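Local coordinates for diaminopimelate decarboxylase (Phaeodactylum tricornutum, PDB 7JPJ), which probably decarboxylates diaminopimelate to lysine, using pyridoxal 5'-phosphate as its cofactor, at residues R87-D91 with A92-A96; D188-R192 with Y193-V197; T250-Q253 with K254-K257. All blocks are in the same frame, centred on the assembly; numbering follows the deposited sequence.

All three contacts are local helix-end structures of the pyridoxal-binding beta/alpha barrel. Contacts 1 and 2 close helices 83-91 and 185-192 with Schellman motifs as the chain turns back toward strands 99-101 and 196-201; contact 3 caps the start of helix 252-270. None touches another: the centres of contacts 1 and 2 lie about 29 Å apart, those of contacts 1 and 3 about 31 Å, and those of contacts 2 and 3 about 36 Å. Contact 3 is near the bound D-lysine, about 8 Å from the Thr250 side chain. In contact 1 the Arg88 side chain is about 9 Å from that of Lys60, the predicted cofactor lysine, unmodified here. Contact 2 lies away from both sites.

Contact 1: residues R87-D91 with A92-A96; sequences RRAMD and AGVPA
Ala89, Met90 and Ala92 carry most of this contact, a Schellman motif in which the chain leaves helix 83-91 and heads for strand 99-101 of the barrel. Gly93 turns with a positive phi of 98°, a conformation that by itself calls for glycine. Two backbone bonds close the turn: Val94 N donates to Ala89 O at 3.1 Å, and Gly93 N makes a weak bond to Met90 O at 3.3 Å. Ala92 N is shared weakly between the carbonyls of Arg88 and Ala89, so Ala89 O receives both Ala92 N and Val94 N. The Ala92 methyl comes near this same carbonyl, its CB 3.6 Å from Ala89 O. Val94 comes alongside the helix end, and its CB meets Ala89 CB at 4.2 Å. Beyond the turn, Leu68 of helix 65-73 packs on the methyls of Ala89 and Ala92, and Ile99 packs on Ala89, Met90 and Val94, which places the motif between a neighbouring helix and the next strand. The Arg88 guanidinium, by contrast, reaches across the dimer interface to Ser406 and Glu437 of the second subunit. Met90 starts with CG beside its backbone N (chi1 -75°), which carries CG along the returning chain to within 3.7 Å of Val94 O. Its CA-H also points at that carbonyl, a CH...O contact of 3.6 Å between Met90 CA and Val94 O. Farther out, the thioether sulfur SD of Met90 rests on the methyl CB of Ala96 at 4.2 Å.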
loop_
_atom_site.group_PDB
_atom_site.type_symbol
_atom_site.label_atom_id
_atom_site.label_comp_id
_atom_site.label_asym_id
_atom_site.label_seq_id
_atom_site.Cartn_x
_atom_site.Cartn_y
_atom_site.Cartn_z
ATOM N N ARG A 87 6.977 -21.459 2.799
ATOM C CA ARG A 87 8.014 -21.835 1.846
ATOM C C ARG A 87 9.157 -20.829 1.834
ATOM O O ARG A 87 10.298 -21.193 1.531
ATOM C CB ARG A 87 7.412 -21.974 0.447
ATOM C CG ARG A 87 6.550 -23.214 0.248
ATOM C CD ARG A 87 6.727 -23.791 -1.152
ATOM N NE ARG A 87 5.874 -24.953 -1.391
ATOM C CZ ARG A 87 6.264 -26.216 -1.229
ATOM N NH1 ARG A 87 7.498 -26.486 -0.822
ATOM N NH2 ARG A 87 5.419 -27.211 -1.474
ATOM N N ARG A 88 8.874 -19.567 2.159
ATOM C CA ARG A 88 9.927 -18.558 2.206
ATOM C C ARG A 88 10.848 -18.780 3.402
ATOM O O ARG A 88 12.077 -18.726 3.271
ATOM C CB ARG A 88 9.303 -17.162 2.248
ATOM C CG ARG A 88 10.281 -16.017 2.052
ATOM C CD ARG A 88 9.544 -14.688 1.944
ATOM N NE ARG A 88 10.443 -13.581 1.627
ATOM C CZ ARG A 88 10.039 -12.345 1.352
ATOM N NH1 ARG A 88 8.747 -12.050 1.351
ATOM N NH2 ARG A 88 10.927 -11.402 1.077
ATOM N N ALA A 89 10.268 -19.037 4.580
ATOM C CA ALA A 89 11.077 -19.245 5.776
ATOM C C ALA A 89 11.960 -20.474 5.647
ATOM O O ALA A 89 13.083 -20.490 6.163
ATOM C CB ALA A 89 10.183 -19.369 7.010
ATOM N N MET A 90 11.474 -21.511 4.965
ATOM C CA MET A 90 12.285 -22.707 4.789
ATOM C C MET A 90 13.452 -22.450 3.847
ATOM O O MET A 90 14.477 -23.135 3.932
ATOM C CB MET A 90 11.417 -23.857 4.285
ATOM C CG MET A 90 10.526 -24.444 5.364
ATOM S SD MET A 90 9.655 -25.929 4.842
ATOM C CE MET A 90 8.792 -25.311 3.397
ATOM N N ASP A 91 13.323 -21.464 2.953
ATOM C CA ASP A 91 14.446 -21.094 2.098
ATOM C C ASP A 91 15.559 -20.425 2.893
ATOM O O ASP A 91 16.735 -20.549 2.533
ATOM C CB ASP A 91 13.969 -20.177 0.973
ATOM C CG ASP A 91 13.451 -20.948 -0.225
ATOM O OD1 ASP A 91 13.795 -22.144 -0.350
ATOM O OD2 ASP A 91 12.700 -20.365 -1.040
ATOM N N ALA A 92 15.214 -19.722 3.974
ATOM C CA ALA A 92 16.194 -19.054 4.822
ATOM C C ALA A 92 16.845 -19.988 5.834
ATOM O O ALA A 92 17.654 -19.528 6.648
ATOM C CB ALA A 92 15.539 -17.881 5.555
ATOM N N GLY A 93 16.515 -21.278 5.807
ATOM C CA GLY A 93 17.098 -22.245 6.709
ATOM C C GLY A 93 16.263 -22.587 7.922
ATOM O O GLY A 93 16.710 -23.387 8.752
ATOM N N VAL A 94 15.077 -22.013 8.056
ATOM C CA VAL A 94 14.231 -22.331 9.210
ATOM C C VAL A 94 13.669 -23.740 9.041
ATOM O O VAL A 94 13.061 -24.038 7.998
ATOM C CB VAL A 94 13.109 -21.300 9.349
ATOM C CG1 VAL A 94 12.154 -21.694 10.465
ATOM C CG2 VAL A 94 13.689 -19.917 9.608
ATOM N N PRO A 95 13.863 -24.637 10.007
ATOM C CA PRO A 95 13.265 -25.970 9.896
ATOM C C PRO A 95 11.749 -25.893 9.952
ATOM O O PRO A 95 11.172 -24.968 10.531
ATOM C CB PRO A 95 13.831 -26.720 11.111
ATOM C CG PRO A 95 15.024 -25.918 11.547
ATOM C CD PRO A 95 14.687 -24.500 11.216
ATOM N N ALA A 96 11.107 -26.888 9.337
ATOM C CA ALA A 96 9.652 -26.871 9.216
ATOM C C ALA A 96 8.973 -26.878 10.580
ATOM O O ALA A 96 7.969 -26.185 10.783
ATOM C CB ALA A 96 9.185 -28.059 8.376
#

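Contact 2: residues D188-R192 with Y193-V197; sequences DIVER and YGLEV
Tyr193 folds back along the last turn of helix 185-192, one ring face under Arg192 and one edge against Ile189, just where a Schellman motif ends the helix. Its CB sits beside Arg192 C, and CG lies beside the backbone N (chi1 -56°), which swings the ring back along the helix end; CG and CD1 also lie near Arg192 C. Tyr193 CD2 comes to 3.3 Å from Ile189 O, the carbonyl to which Tyr193 N makes a weak hydrogen bond. One position farther, Tyr193 CE2 meets the Ile189 CG2 methyl at 3.8 Å, in the ring plane. Arg192 runs alongside in the same direction and lays its CD over one face, a CH-pi contact 3.9 Å from CD to the Tyr193 ring centroid. CD is offset toward the rim, above CE1 and nearest CZ, with Arg192 CD to Tyr193 CZ 3.6 Å. At the tip, Tyr193 OH is close to Arg192 NH1, but the angle is too poor for a hydrogen bond. An alanine in place of Tyr193 would probably leave Arg192 CD and the Ile189 CG2 methyl without their ring partner, opening a gap at the helix end and freeing the arginine to swing. Past the ring, Gly194 with positive phi is the C-prime residue: Leu195 N bonds Val190 O at 2.9 Å and Gly194 N bonds Glu191 O. Val190 faces the outgoing chain, CG1 on Leu195 CB and CG2 at 3.7 Å from Val197 CG2. Arg192 thus offers the ring an aliphatic carbon, not a hydrogen bond to the phenol: the side-chain contact is mainly apolar, and backbone bonds fix the turn.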
loop_
_atom_site.group_PDB
_atom_site.type_symbol
_atom_site.label_atom_id
_atom_site.label_comp_id
_atom_site.label_asym_id
_atom_site.label_seq_id
_atom_site.Cartn_x
_atom_site.Cartn_y
_atom_site.Cartn_z
ATOM N N ASP A 188 -17.423 -31.931 17.208
ATOM C CA ASP A 188 -17.987 -32.958 16.336
ATOM C C ASP A 188 -17.111 -33.177 15.110
ATOM O O ASP A 188 -16.946 -34.315 14.653
ATOM C CB ASP A 188 -19.407 -32.578 15.917
ATOM C CG ASP A 188 -20.422 -32.798 17.024
ATOM O OD1 ASP A 188 -20.012 -32.926 18.199
ATOM O OD2 ASP A 188 -21.634 -32.835 16.723
ATOM N N ILE A 189 -16.546 -32.101 14.560
ATOM C CA ILE A 189 -15.634 -32.236 13.429
ATOM C C ILE A 189 -14.367 -32.968 13.853
ATOM O O ILE A 189 -13.820 -33.781 13.098
ATOM C CB ILE A 189 -15.320 -30.851 12.835
ATOM C CG1 ILE A 189 -16.614 -30.140 12.431
ATOM C CG2 ILE A 189 -14.386 -30.979 11.642
ATOM C CD1 ILE A 189 -16.481 -28.637 12.309
ATOM N N VAL A 190 -13.890 -32.703 15.073
ATOM C CA VAL A 190 -12.676 -33.353 15.564
ATOM C C VAL A 190 -12.896 -34.854 15.703
ATOM O O VAL A 190 -12.061 -35.663 15.279
ATOM C CB VAL A 190 -12.232 -32.718 16.893
ATOM C CG1 VAL A 190 -11.264 -33.635 17.626
ATOM C CG2 VAL A 190 -11.601 -31.361 16.639
ATOM N N GLU A 191 -14.024 -35.250 16.299
ATOM C CA GLU A 191 -14.324 -36.671 16.445
ATOM C C GLU A 191 -14.574 -37.326 15.091
ATOM O O GLU A 191 -14.202 -38.487 14.878
ATOM C CB GLU A 191 -15.532 -36.861 17.364
ATOM C CG GLU A 191 -16.177 -38.241 17.273
ATOM C CD GLU A 191 -17.339 -38.414 18.233
ATOM O OE1 GLU A 191 -17.584 -39.558 18.674
ATOM O OE2 GLU A 191 -18.010 -37.406 18.538
ATOM N N ARG A 192 -15.198 -36.594 14.163
ATOM C CA ARG A 192 -15.537 -37.165 12.863
ATOM C C ARG A 192 -14.298 -37.652 12.123
ATOM O O ARG A 192 -14.321 -38.712 11.488
ATOM C CB ARG A 192 -16.289 -36.133 12.026
ATOM C CG ARG A 192 -17.014 -36.711 10.829
ATOM C CD ARG A 192 -17.025 -35.714 9.689
ATOM N NE ARG A 192 -17.978 -36.073 8.646
ATOM C CZ ARG A 192 -18.410 -35.226 7.720
ATOM N NH1 ARG A 192 -17.972 -33.973 7.716
ATOM N NH2 ARG A 192 -19.277 -35.628 6.798
ATOM N N TYR A 193 -13.202 -36.898 12.197
ATOM C CA TYR A 193 -11.961 -37.259 11.525
ATOM C C TYR A 193 -10.902 -37.785 12.484
ATOM O O TYR A 193 -9.745 -37.947 12.085
ATOM C CB TYR A 193 -11.422 -36.060 10.743
ATOM C CG TYR A 193 -12.408 -35.495 9.744
ATOM C CD1 TYR A 193 -12.788 -36.226 8.624
ATOM C CD2 TYR A 193 -12.956 -34.230 9.918
ATOM C CE1 TYR A 193 -13.689 -35.714 7.705
ATOM C CE2 TYR A 193 -13.857 -33.711 9.005
ATOM C CZ TYR A 193 -14.221 -34.457 7.901
ATOM O OH TYR A 193 -15.117 -33.943 6.991
ATOM N N GLY A 194 -11.268 -38.061 13.733
ATOM C CA GLY A 194 -10.312 -38.598 14.685
ATOM C C GLY A 194 -9.139 -37.688 14.965
ATOM O O GLY A 194 -8.050 -38.172 15.290
ATOM N N LEU A 195 -9.331 -36.377 14.847
ATOM C CA LEU A 195 -8.256 -35.426 15.067
ATOM C C LEU A 195 -7.851 -35.391 16.539
ATOM O O LEU A 195 -8.534 -35.919 17.420
ATOM C CB LEU A 195 -8.678 -34.027 14.616
ATOM C CG LEU A 195 -9.017 -33.850 13.140
ATOM C CD1 LEU A 195 -9.421 -32.415 12.873
ATOM C CD2 LEU A 195 -7.835 -34.248 12.277
ATOM N N GLU A 196 -6.716 -34.749 16.797
ATOM C CA GLU A 196 -6.234 -34.505 18.152
ATOM C C GLU A 196 -5.862 -33.033 18.262
ATOM O O GLU A 196 -4.916 -32.579 17.610
ATOM C CB GLU A 196 -5.039 -35.396 18.490
ATOM C CG GLU A 196 -4.473 -35.152 19.883
ATOM C CD GLU A 196 -3.740 -36.358 20.439
ATOM O OE1 GLU A 196 -2.562 -36.206 20.828
ATOM O OE2 GLU A 196 -4.340 -37.455 20.485
ATOM N N VAL A 197 -6.602 -32.291 19.080
ATOM C CA VAL A 197 -6.349 -30.867 19.273
ATOM C C VAL A 197 -5.248 -30.717 20.317
ATOM O O VAL A 197 -5.448 -31.025 21.495
ATOM C CB VAL A 197 -7.621 -30.125 19.695
ATOM C CG1 VAL A 197 -7.383 -28.627 19.689
ATOM C CG2 VAL A 197 -8.766 -30.492 18.775
#

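Contact 3: residues T250-Q253 with K254-K257; sequences TDLQ and KIGK
Asp251 O receives Ile255 N at 3.1 Å in a nearly straight bond (170°), the first turn of helix 252-270, with Lys254 N adding a weak second bond to the same carbonyl. Asp251 is the N-cap: its CG stands anti to the backbone N (chi1 -161°), bringing OD1 round to accept a weak bond from Gln253 N. The other carboxylate oxygen, Asp251 OD2, forms a salt bridge with Lys254 NZ at 2.9 Å, the ammonium approaching from above the carboxylate plane. Lys254 runs extended past the carboxylate, CD 3.3 Å from Asp251 OD2, and bends only at chi4 to set NZ over that oxygen. On another side of the turn, Thr250 CG2 meets Ile255 CD1 at 3.6 Å, the two side chains crossing at about a right angle; Pro210 and Trp213 of helix 210-222 also pack on Ile255. Thr250 OG1 bonds instead to the backbone N of Lys240, a residue of the D-lysine pocket. The Asp251 carboxylate thus serves both a backbone N-H of the first turn and a lysine ammonium, and its negative charge would probably suit the positive end of the helix dipole.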
loop_
_atom_site.group_PDB
_atom_site.type_symbol
_atom_site.label_atom_id
_atom_site.label_comp_id
_atom_site.label_asym_id
_atom_site.label_seq_id
_atom_site.Cartn_x
_atom_site.Cartn_y
_atom_site.Cartn_z
ATOM N N THR A 250 5.005 -1.485 25.694
ATOM C CA THR A 250 4.566 -2.516 26.625
ATOM C C THR A 250 5.747 -3.065 27.417
ATOM O O THR A 250 6.786 -3.410 26.848
ATOM C CB THR A 250 3.870 -3.650 25.872
ATOM O OG1 THR A 250 2.842 -3.113 25.031
ATOM C CG2 THR A 250 3.250 -4.633 26.853
ATOM N N ASP A 251 5.587 -3.136 28.735
ATOM C CA ASP A 251 6.573 -3.761 29.611
ATOM C C ASP A 251 6.242 -5.246 29.709
ATOM O O ASP A 251 5.272 -5.629 30.371
ATOM C CB ASP A 251 6.576 -3.098 30.986
ATOM C CG ASP A 251 7.856 -3.364 31.765
ATOM O OD1 ASP A 251 8.543 -4.366 31.475
ATOM O OD2 ASP A 251 8.176 -2.566 32.671
ATOM N N LEU A 252 7.048 -6.081 29.048
ATOM C CA LEU A 252 6.757 -7.511 29.001
ATOM C C LEU A 252 6.860 -8.161 30.375
ATOM O O LEU A 252 6.201 -9.176 30.628
ATOM C CB LEU A 252 7.696 -8.205 28.015
ATOM C CG LEU A 252 7.571 -7.748 26.562
ATOM C CD1 LEU A 252 8.386 -8.644 25.644
ATOM C CD2 LEU A 252 6.112 -7.721 26.140
ATOM N N GLN A 253 7.674 -7.603 31.273
ATOM C CA GLN A 253 7.768 -8.162 32.615
ATOM C C GLN A 253 6.528 -7.834 33.440
ATOM O O GLN A 253 6.085 -8.653 34.254
ATOM C CB GLN A 253 9.028 -7.652 33.312
ATOM C CG GLN A 253 10.323 -8.036 32.616
ATOM C CD GLN A 253 10.541 -9.536 32.577
ATOM O OE1 GLN A 253 10.137 -10.261 33.488
ATOM N NE2 GLN A 253 11.187 -10.012 31.517
ATOM N N LYS A 254 5.950 -6.648 33.240
ATOM C CA LYS A 254 4.806 -6.238 34.048
ATOM C C LYS A 254 3.524 -6.940 33.616
ATOM O O LYS A 254 2.720 -7.336 34.466
ATOM C CB LYS A 254 4.636 -4.719 33.983
ATOM C CG LYS A 254 5.669 -3.968 34.795
ATOM C CD LYS A 254 5.527 -2.465 34.658
ATOM C CE LYS A 254 6.495 -1.757 35.595
ATOM N NZ LYS A 254 7.839 -2.402 35.558
ATOM N N ILE A 255 3.307 -7.095 32.308
ATOM C CA ILE A 255 2.112 -7.796 31.848
ATOM C C ILE A 255 2.316 -9.303 31.805
ATOM O O ILE A 255 1.336 -10.054 31.739
ATOM C CB ILE A 255 1.667 -7.303 30.460
ATOM C CG1 ILE A 255 2.656 -7.762 29.389
ATOM C CG2 ILE A 255 1.515 -5.785 30.453
ATOM C CD1 ILE A 255 2.062 -7.844 28.005
ATOM N N GLY A 256 3.562 -9.765 31.852
ATOM C CA GLY A 256 3.854 -11.180 31.756
ATOM C C GLY A 256 3.543 -11.975 33.008
ATOM O O GLY A 256 3.083 -13.115 32.916
ATOM N N LYS A 257 3.793 -11.397 34.182
ATOM C CA LYS A 257 3.596 -12.117 35.438
ATOM C C LYS A 257 2.121 -12.427 35.700
ATOM O O LYS A 257 1.806 -13.553 36.106
ATOM C CB LYS A 257 4.210 -11.339 36.607
ATOM C CG LYS A 257 5.033 -12.204 37.560
ATOM C CD LYS A 257 6.392 -12.563 36.956
ATOM C CE LYS A 257 6.915 -13.897 37.484
ATOM N NZ LYS A 257 8.145 -14.338 36.765
#